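Long-range contact in sialidase domain-containing protein (Dyadobacter fermentans, PDB 5HX0), which is of unknown function but is probably a sialidase-like beta-propeller protein that may act on or bind glycans: residues 357-370 with 381-395. Sequence-based numbering, arbitrary orientation.
Sequences LRTDGGTTDLGYPW and VSYYFNVPGGPQHIA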
ATOM      1  N   LEU A 357      30.205 -12.820 -10.728  1.00 17.36           N
ATOM      2  CA  LEU A 357      29.151 -12.491 -11.691  1.00 15.28           C
ATOM      3  C   LEU A 357      29.120 -11.007 -12.072  1.00 17.94           C
ATOM      4  O   LEU A 357      28.813 -10.671 -13.221  1.00 15.06           O
ATOM      5  CB  LEU A 357      27.775 -12.905 -11.146  1.00 13.27           C
ATOM      6  CG  LEU A 357      27.593 -14.395 -10.840  1.00 18.77           C
ATOM      7  CD1 LEU A 357      26.227 -14.648 -10.228  1.00 19.98           C
ATOM      8  CD2 LEU A 357      27.782 -15.238 -12.106  1.00 25.95           C
ATOM      9  N   ARG A 358      29.409 -10.107 -11.138  1.00 13.16           N
ATOM     10  CA  ARG A 358      29.360  -8.670 -11.402  1.00 14.33           C
ATOM     11  C   ARG A 358      30.484  -8.000 -10.636  1.00 15.19           C
ATOM     12  O   ARG A 358      30.743  -8.348  -9.481  1.00 20.95           O
ATOM     13  CB  ARG A 358      28.020  -8.010 -10.971  1.00 11.43           C
ATOM     14  CG  ARG A 358      26.763  -8.533 -11.649  1.00 16.48           C
ATOM     15  CD  ARG A 358      26.693  -8.110 -13.113  1.00 16.14           C
ATOM     16  NE  ARG A 358      26.467  -6.686 -13.338  1.00 16.97           N
ATOM     17  CZ  ARG A 358      25.293  -6.165 -13.697  1.00 17.84           C
ATOM     18  NH1 ARG A 358      24.227  -6.943 -13.847  1.00 16.70           N
ATOM     19  NH2 ARG A 358      25.187  -4.871 -13.921  1.00 17.31           N
ATOM     20  N   THR A 359      31.145  -7.038 -11.284  1.00 15.71           N
ATOM     21  CA  THR A 359      32.170  -6.217 -10.649  1.00 14.35           C
ATOM     22  C   THR A 359      31.914  -4.729 -10.840  1.00 22.29           C
ATOM     23  O   THR A 359      32.753  -3.916 -10.427  1.00 22.22           O
ATOM     24  CB  THR A 359      33.570  -6.547 -11.211  1.00 21.66           C
ATOM     25  OG1 THR A 359      33.562  -6.346 -12.627  1.00 18.83           O
ATOM     26  CG2 THR A 359      33.951  -7.999 -10.932  1.00 19.69           C
ATOM     27  N   ASP A 360      30.789  -4.350 -11.457  1.00 18.55           N
ATOM     28  CA  ASP A 360      30.554  -2.985 -11.917  1.00 19.36           C
ATOM     29  C   ASP A 360      29.632  -2.183 -11.001  1.00 18.89           C
ATOM     30  O   ASP A 360      29.036  -1.190 -11.445  1.00 17.43           O
ATOM     31  CB  ASP A 360      29.979  -3.007 -13.340  1.00 21.74           C
ATOM     32  CG  ASP A 360      28.697  -3.849 -13.459  1.00 23.87           C
ATOM     33  OD1 ASP A 360      28.592  -4.907 -12.796  1.00 20.49           O
ATOM     34  OD2 ASP A 360      27.793  -3.453 -14.231  1.00 21.31           O
ATOM     35  N   GLY A 361      29.486  -2.582  -9.739  1.00 16.31           N
ATOM     36  CA  GLY A 361      28.567  -1.869  -8.859  1.00 15.19           C
ATOM     37  C   GLY A 361      29.062  -0.470  -8.530  1.00 22.28           C
ATOM     38  O   GLY A 361      30.265  -0.217  -8.433  1.00 22.92           O
ATOM     39  N   GLY A 362      28.110   0.448  -8.328  1.00 14.22           N
ATOM     40  CA  GLY A 362      28.404   1.826  -7.968  1.00 22.40           C
ATOM     41  C   GLY A 362      28.664   2.025  -6.484  1.00 25.21           C
ATOM     42  O   GLY A 362      29.791   2.318  -6.084  1.00 26.46           O
ATOM     43  N   THR A 363      27.633   1.855  -5.659  1.00 19.78           N
ATOM     44  CA  THR A 363      27.720   1.934  -4.206  1.00 19.24           C
ATOM     45  C   THR A 363      27.437   0.563  -3.608  1.00 20.25           C
ATOM     46  O   THR A 363      27.044  -0.372  -4.305  1.00 19.45           O
ATOM     47  CB  THR A 363      26.718   2.947  -3.641  1.00 20.60           C
ATOM     48  OG1 THR A 363      25.395   2.396  -3.742  1.00 22.05           O
ATOM     49  CG2 THR A 363      26.760   4.250  -4.416  1.00 18.07           C
ATOM     50  N   THR A 364      27.648   0.450  -2.294  1.00 17.36           N
ATOM     51  CA  THR A 364      27.411  -0.805  -1.590  1.00 20.27           C
ATOM     52  C   THR A 364      25.928  -1.166  -1.482  1.00 19.05           C
ATOM     53  O   THR A 364      25.606  -2.262  -1.004  1.00 19.95           O
ATOM     54  CB  THR A 364      28.028  -0.721  -0.193  1.00 25.26           C
ATOM     55  OG1 THR A 364      27.495   0.428   0.470  1.00 19.69           O
ATOM     56  CG2 THR A 364      29.564  -0.587  -0.281  1.00 22.06           C
ATOM     57  N   ASP A 365      25.018  -0.289  -1.916  1.00 17.67           N
ATOM     58  CA  ASP A 365      23.578  -0.558  -1.831  1.00 12.86           C
ATOM     59  C   ASP A 365      23.175  -1.408  -3.041  1.00 14.50           C
ATOM     60  O   ASP A 365      22.583  -0.943  -4.018  1.00 13.65           O
ATOM     61  CB  ASP A 365      22.815   0.761  -1.738  1.00 13.88           C
ATOM     62  CG  ASP A 365      21.341   0.588  -1.396  1.00 16.28           C
ATOM     63  OD1 ASP A 365      20.920  -0.508  -0.979  1.00 15.92           O
ATOM     64  OD2 ASP A 365      20.596   1.594  -1.523  1.00 16.44           O
ATOM     65  N   LEU A 366      23.499  -2.695  -2.952  1.00 12.45           N
ATOM     66  CA  LEU A 366      23.242  -3.689  -3.994  1.00 10.05           C
ATOM     67  C   LEU A 366      23.361  -5.056  -3.337  1.00 13.18           C
ATOM     68  O   LEU A 366      23.700  -5.157  -2.157  1.00 16.02           O
ATOM     69  CB  LEU A 366      24.220  -3.546  -5.179  1.00  8.90           C
ATOM     70  CG  LEU A 366      25.722  -3.419  -4.866  1.00 14.53           C
ATOM     71  CD1 LEU A 366      26.353  -4.743  -4.386  1.00 19.88           C
ATOM     72  CD2 LEU A 366      26.525  -2.895  -6.088  1.00 14.03           C
ATOM     73  N   GLY A 367      23.124  -6.113  -4.120  1.00 11.10           N
ATOM     74  CA  GLY A 367      23.350  -7.469  -3.654  1.00 15.56           C
ATOM     75  C   GLY A 367      22.093  -8.270  -3.381  1.00 14.22           C
ATOM     76  O   GLY A 367      21.136  -8.239  -4.165  1.00 10.83           O
ATOM     77  N   TYR A 368      22.080  -8.994  -2.264  1.00 13.40           N
ATOM     78  CA  TYR A 368      20.970  -9.869  -1.898  1.00  7.42           C
ATOM     79  C   TYR A 368      20.551 -10.799  -3.048  1.00  9.96           C
ATOM     80  O   TYR A 368      19.375 -10.817  -3.424  1.00 11.20           O
ATOM     81  CB  TYR A 368      19.780  -9.042  -1.426  1.00 10.49           C
ATOM     82  CG  TYR A 368      19.928  -8.453  -0.031  1.00 12.10           C
ATOM     83  CD1 TYR A 368      20.976  -7.592   0.288  1.00 11.08           C
ATOM     84  CD2 TYR A 368      19.025  -8.789   0.976  1.00  8.60           C
ATOM     85  CE1 TYR A 368      21.121  -7.055   1.573  1.00  9.67           C
ATOM     86  CE2 TYR A 368      19.154  -8.266   2.254  1.00 11.68           C
ATOM     87  CZ  TYR A 368      20.203  -7.402   2.547  1.00 14.98           C
ATOM     88  OH  TYR A 368      20.307  -6.891   3.821  1.00 15.35           O
ATOM     89  N   PRO A 369      21.474 -11.580  -3.598  1.00  8.90           N
ATOM     90  CA  PRO A 369      21.088 -12.451  -4.714  1.00 10.60           C
ATOM     91  C   PRO A 369      20.173 -13.593  -4.283  1.00  7.99           C
ATOM     92  O   PRO A 369      20.166 -14.042  -3.135  1.00 13.22           O
ATOM     93  CB  PRO A 369      22.429 -12.974  -5.258  1.00  8.03           C
ATOM     94  CG  PRO A 369      23.328 -12.957  -4.042  1.00 11.59           C
ATOM     95  CD  PRO A 369      22.901 -11.729  -3.260  1.00 11.08           C
ATOM     96  N   TRP A 370      19.420 -14.083  -5.260  1.00  8.84           N
ATOM     97  CA  TRP A 370      18.470 -15.171  -5.069  1.00  8.20           C
ATOM     98  C   TRP A 370      18.341 -15.891  -6.404  1.00 10.04           C
ATOM     99  O   TRP A 370      17.996 -15.261  -7.409  1.00 11.67           O
ATOM    100  CB  TRP A 370      17.109 -14.617  -4.598  1.00  8.29           C
ATOM    101  CG  TRP A 370      16.194 -15.637  -3.971  1.00  9.19           C
ATOM    102  CD1 TRP A 370      15.607 -16.710  -4.582  1.00  8.77           C
ATOM    103  CD2 TRP A 370      15.762 -15.660  -2.607  1.00  7.71           C
ATOM    104  NE1 TRP A 370      14.816 -17.406  -3.665  1.00 10.91           N
ATOM    105  CE2 TRP A 370      14.902 -16.771  -2.450  1.00  9.15           C
ATOM    106  CE3 TRP A 370      15.999 -14.829  -1.505  1.00 12.13           C
ATOM    107  CZ2 TRP A 370      14.277 -17.066  -1.228  1.00 11.67           C
ATOM    108  CZ3 TRP A 370      15.390 -15.127  -0.307  1.00 10.77           C
ATOM    109  CH2 TRP A 370      14.538 -16.232  -0.173  1.00 11.67           C
ATOM    110  N   VAL A 381      20.395 -16.025 -11.547  1.00 11.81           N
ATOM    111  CA  VAL A 381      20.773 -15.444 -10.259  1.00 11.28           C
ATOM    112  C   VAL A 381      20.250 -14.015 -10.288  1.00 12.00           C
ATOM    113  O   VAL A 381      20.828 -13.150 -10.949  1.00 14.16           O
ATOM    114  CB  VAL A 381      22.285 -15.482 -10.023  1.00 13.44           C
ATOM    115  CG1 VAL A 381      22.606 -14.910  -8.625  1.00 11.66           C
ATOM    116  CG2 VAL A 381      22.822 -16.912 -10.199  1.00 13.18           C
ATOM    117  N   SER A 382      19.142 -13.760  -9.590  1.00  7.72           N
ATOM    118  CA  SER A 382      18.672 -12.392  -9.468  1.00  7.32           C
ATOM    119  C   SER A 382      19.334 -11.708  -8.274  1.00  9.26           C
ATOM    120  O   SER A 382      19.875 -12.355  -7.375  1.00 11.98           O
ATOM    121  CB  SER A 382      17.141 -12.354  -9.303  1.00  9.63           C
ATOM    122  OG  SER A 382      16.775 -12.747  -7.979  1.00  9.33           O
ATOM    123  N   TYR A 383      19.292 -10.377  -8.276  1.00  8.90           N
ATOM    124  CA  TYR A 383      19.860  -9.552  -7.213  1.00  7.56           C
ATOM    125  C   TYR A 383      19.357  -8.139  -7.452  1.00 11.71           C
ATOM    126  O   TYR A 383      18.716  -7.867  -8.468  1.00 12.01           O
ATOM    127  CB  TYR A 383      21.403  -9.601  -7.183  1.00  7.93           C
ATOM    128  CG  TYR A 383      22.046  -9.574  -8.553  1.00 12.28           C
ATOM    129  CD1 TYR A 383      22.297  -8.363  -9.207  1.00 13.11           C
ATOM    130  CD2 TYR A 383      22.383 -10.764  -9.207  1.00 17.24           C
ATOM    131  CE1 TYR A 383      22.881  -8.343 -10.474  1.00 13.16           C
ATOM    132  CE2 TYR A 383      22.979 -10.744 -10.471  1.00 15.11           C
ATOM    133  CZ  TYR A 383      23.207  -9.533 -11.095  1.00 12.99           C
ATOM    134  OH  TYR A 383      23.782  -9.518 -12.341  1.00 15.21           O
ATOM    135  N   TYR A 384      19.604  -7.241  -6.495  1.00  7.06           N
ATOM    136  CA  TYR A 384      19.408  -5.839  -6.821  1.00  9.34           C
ATOM    137  C   TYR A 384      20.773  -5.188  -6.974  1.00 16.12           C
ATOM    138  O   TYR A 384      21.809  -5.736  -6.564  1.00 10.25           O
ATOM    139  CB  TYR A 384      18.503  -5.094  -5.808  1.00  9.09           C
ATOM    140  CG  TYR A 384      19.165  -4.574  -4.537  1.00  9.22           C
ATOM    141  CD1 TYR A 384      19.526  -5.446  -3.516  1.00 12.21           C
ATOM    142  CD2 TYR A 384      19.376  -3.196  -4.339  1.00  7.61           C
ATOM    143  CE1 TYR A 384      20.116  -4.974  -2.321  1.00 13.57           C
ATOM    144  CE2 TYR A 384      19.975  -2.712  -3.144  1.00 10.51           C
ATOM    145  CZ  TYR A 384      20.335  -3.621  -2.140  1.00 10.40           C
ATOM    146  OH  TYR A 384      20.926  -3.178  -0.956  1.00 13.34           O
ATOM    147  N   PHE A 385      20.779  -4.053  -7.668  1.00 12.13           N
ATOM    148  CA  PHE A 385      22.041  -3.564  -8.202  1.00 14.38           C
ATOM    149  C   PHE A 385      21.959  -2.063  -8.419  1.00 14.01           C
ATOM    150  O   PHE A 385      20.877  -1.471  -8.436  1.00 13.02           O
ATOM    151  CB  PHE A 385      22.404  -4.267  -9.522  1.00 10.54           C
ATOM    152  CG  PHE A 385      23.883  -4.422  -9.718  1.00 15.20           C
ATOM    153  CD1 PHE A 385      24.590  -5.330  -8.949  1.00 11.75           C
ATOM    154  CD2 PHE A 385      24.564  -3.656 -10.666  1.00 14.87           C
ATOM    155  CE1 PHE A 385      25.967  -5.492  -9.110  1.00 12.68           C
ATOM    156  CE2 PHE A 385      25.926  -3.788 -10.837  1.00 16.94           C
ATOM    157  CZ  PHE A 385      26.643  -4.703 -10.058  1.00 14.76           C
ATOM    158  N   ASN A 386      23.132  -1.452  -8.566  1.00 13.46           N
ATOM    159  CA  ASN A 386      23.246  -0.081  -9.037  1.00 10.84           C
ATOM    160  C   ASN A 386      24.599   0.042  -9.721  1.00 11.97           C
ATOM    161  O   ASN A 386      25.580  -0.576  -9.291  1.00 16.51           O
ATOM    162  CB  ASN A 386      23.140   0.979  -7.930  1.00  9.58           C
ATOM    163  CG  ASN A 386      24.384   1.039  -7.059  1.00 18.47           C
ATOM    164  OD1 ASN A 386      25.318   1.793  -7.344  1.00 18.97           O
ATOM    165  ND2 ASN A 386      24.419   0.211  -6.001  1.00 13.63           N
ATOM    166  N   VAL A 387      24.622   0.821 -10.797  1.00 15.83           N
ATOM    167  CA  VAL A 387      25.853   1.253 -11.459  1.00 13.11           C
ATOM    168  C   VAL A 387      26.063   2.730 -11.122  1.00 18.85           C
ATOM    169  O   VAL A 387      25.134   3.378 -10.615  1.00 18.15           O
ATOM    170  CB  VAL A 387      25.775   1.011 -12.978  1.00 15.05           C
ATOM    171  CG1 VAL A 387      25.654  -0.461 -13.285  1.00 20.20           C
ATOM    172  CG2 VAL A 387      24.617   1.781 -13.598  1.00 14.54           C
ATOM    173  N   PRO A 388      27.250   3.306 -11.353  1.00 23.06           N
ATOM    174  CA  PRO A 388      27.468   4.716 -10.981  1.00 25.47           C
ATOM    175  C   PRO A 388      26.432   5.645 -11.594  1.00 20.24           C
ATOM    176  O   PRO A 388      26.109   5.556 -12.783  1.00 24.05           O
ATOM    177  CB  PRO A 388      28.878   5.009 -11.510  1.00 28.59           C
ATOM    178  CG  PRO A 388      29.570   3.685 -11.453  1.00 24.64           C
ATOM    179  CD  PRO A 388      28.498   2.642 -11.761  1.00 20.60           C
ATOM    180  N   GLY A 389      25.887   6.526 -10.758  1.00 22.94           N
ATOM    181  CA  GLY A 389      24.859   7.453 -11.162  1.00 25.73           C
ATOM    182  C   GLY A 389      23.489   6.857 -11.387  1.00 27.51           C
ATOM    183  O   GLY A 389      22.586   7.589 -11.790  1.00 23.83           O
ATOM    184  N   GLY A 390      23.291   5.558 -11.143  1.00 18.11           N
ATOM    185  CA  GLY A 390      22.021   4.938 -11.437  1.00 20.71           C
ATOM    186  C   GLY A 390      21.207   4.571 -10.202  1.00 18.82           C
ATOM    187  O   GLY A 390      21.709   4.541  -9.076  1.00 16.62           O
ATOM    188  N   PRO A 391      19.936   4.251 -10.417  1.00 16.94           N
ATOM    189  CA  PRO A 391      19.046   3.855  -9.314  1.00 13.59           C
ATOM    190  C   PRO A 391      19.241   2.407  -8.867  1.00 13.16           C
ATOM    191  O   PRO A 391      19.815   1.570  -9.569  1.00 13.65           O
ATOM    192  CB  PRO A 391      17.659   4.020  -9.932  1.00 13.06           C
ATOM    193  CG  PRO A 391      17.892   3.678 -11.405  1.00 13.41           C
ATOM    194  CD  PRO A 391      19.267   4.215 -11.731  1.00 15.70           C
ATOM    195  N   GLN A 392      18.723   2.112  -7.674  1.00 11.12           N
ATOM    196  CA  GLN A 392      18.638   0.728  -7.219  1.00 11.32           C
ATOM    197  C   GLN A 392      17.560   0.001  -8.029  1.00 11.78           C
ATOM    198  O   GLN A 392      16.392   0.407  -8.030  1.00 11.47           O
ATOM    199  CB  GLN A 392      18.316   0.680  -5.725  1.00  9.46           C
ATOM    200  CG  GLN A 392      19.539   0.703  -4.820  1.00 12.08           C
ATOM    201  CD  GLN A 392      20.343   1.991  -4.935  1.00 19.34           C
ATOM    202  OE1 GLN A 392      19.783   3.066  -5.133  1.00 16.15           O
ATOM    203  NE2 GLN A 392      21.667   1.885  -4.817  1.00 12.88           N
ATOM    204  N   HIS A 393      17.953  -1.056  -8.734  1.00  9.24           N
ATOM    205  CA  HIS A 393      17.050  -1.787  -9.616  1.00 12.36           C
ATOM    206  C   HIS A 393      17.262  -3.288  -9.421  1.00 11.14           C
ATOM    207  O   HIS A 393      18.264  -3.731  -8.840  1.00 13.18           O
ATOM    208  CB  HIS A 393      17.273  -1.373 -11.092  1.00 10.22           C
ATOM    209  CG  HIS A 393      18.649  -1.668 -11.618  1.00 12.57           C
ATOM    210  ND1 HIS A 393      19.742  -0.864 -11.360  1.00 14.45           N
ATOM    211  CD2 HIS A 393      19.107  -2.681 -12.391  1.00 10.50           C
ATOM    212  CE1 HIS A 393      20.812  -1.372 -11.948  1.00 12.75           C
ATOM    213  NE2 HIS A 393      20.458  -2.487 -12.565  1.00 11.46           N
ATOM    214  N   ILE A 394      16.316  -4.083  -9.919  1.00 10.67           N
ATOM    215  CA  ILE A 394      16.473  -5.539  -9.938  1.00  8.66           C
ATOM    216  C   ILE A 394      17.185  -5.944 -11.229  1.00  9.18           C
ATOM    217  O   ILE A 394      16.832  -5.493 -12.320  1.00 10.78           O
ATOM    218  CB  ILE A 394      15.110  -6.247  -9.824  1.00  7.82           C
ATOM    219  CG1 ILE A 394      14.229  -5.570  -8.735  1.00 12.87           C
ATOM    220  CG2 ILE A 394      15.317  -7.767  -9.572  1.00  6.06           C
ATOM    221  CD1 ILE A 394      14.885  -5.531  -7.332  1.00 10.11           C
ATOM    222  N   ALA A 395      18.155  -6.842 -11.108  1.00  8.84           N
ATOM    223  CA  ALA A 395      18.921  -7.325 -12.246  1.00 12.94           C
ATOM    224  C   ALA A 395      19.165  -8.819 -12.050  1.00 13.58           C
ATOM    225  O   ALA A 395      18.782  -9.408 -11.032  1.00  9.42           O
ATOM    226  CB  ALA A 395      20.239  -6.559 -12.377  1.00 14.47           C
TER
HETATM  227  O   HOH W   1      22.392  -3.697 -14.223  1.00 12.97           O
HETATM  228  O   HOH W   2      23.578   3.794  -4.942  1.00 31.86           O
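The backbone oxygen of D365 is gripped by two side-chain amides. Q392 NE2 meets D365 O at 3.1 Å, on a lone pair and almost straight (167°). N386 ND2 lies 2.9 Å from D365 O, above the carbonyl plane. The N386 amide also takes the T363 backbone N on OD1 (2.9 Å) and gives ND2 to T363 O. The side chain of one asparagine thus ties T363 to D365 and has its amide rotation fixed. Its own backbone O accepts from G362 N, which extends the hold to residues 362-365.

D365 CG stands anti to the backbone N (chi1 -170°), which brings the carboxylate against Y384 and Q392. Y384 OH donates to D365 OD1 at 2.7 Å, with the carboxylate at the ring edge. The carboxylate also stacks on the Q392 amide, and H91 hydrogen-bonds to OD1 and H57 to OD2. L366 CA lies over one face of the Y384 ring, a CH-pi contact.

The F385 ring is sandwiched between L366 CD2 and the R358 guanidinium, on opposite faces. R358 CZ sits 4.1 Å from the ring centroid, a cation-pi contact with the planes 43° apart. The bent R358 chain grips D360 side-on through NE and NH2. R358 NH1 reaches Y383 OH at 3.0 Å, and that hydroxyl is also hydrogen-bonded to S397 OG.

Strands 367-375 and 378-385 form an antiparallel hairpin. G367 pairs with Y384 and W370 with S382, with a beta bulge between them. W370 O accepts from both S382 N and S382 OG. Strand 393-401 flanks 378-385, and 42-51 completes this four-stranded sheet. R358 lies on the weakly bonded part of strand 354-358, in the preceding sheet, so the contact joins two adjacent sheets of the propeller.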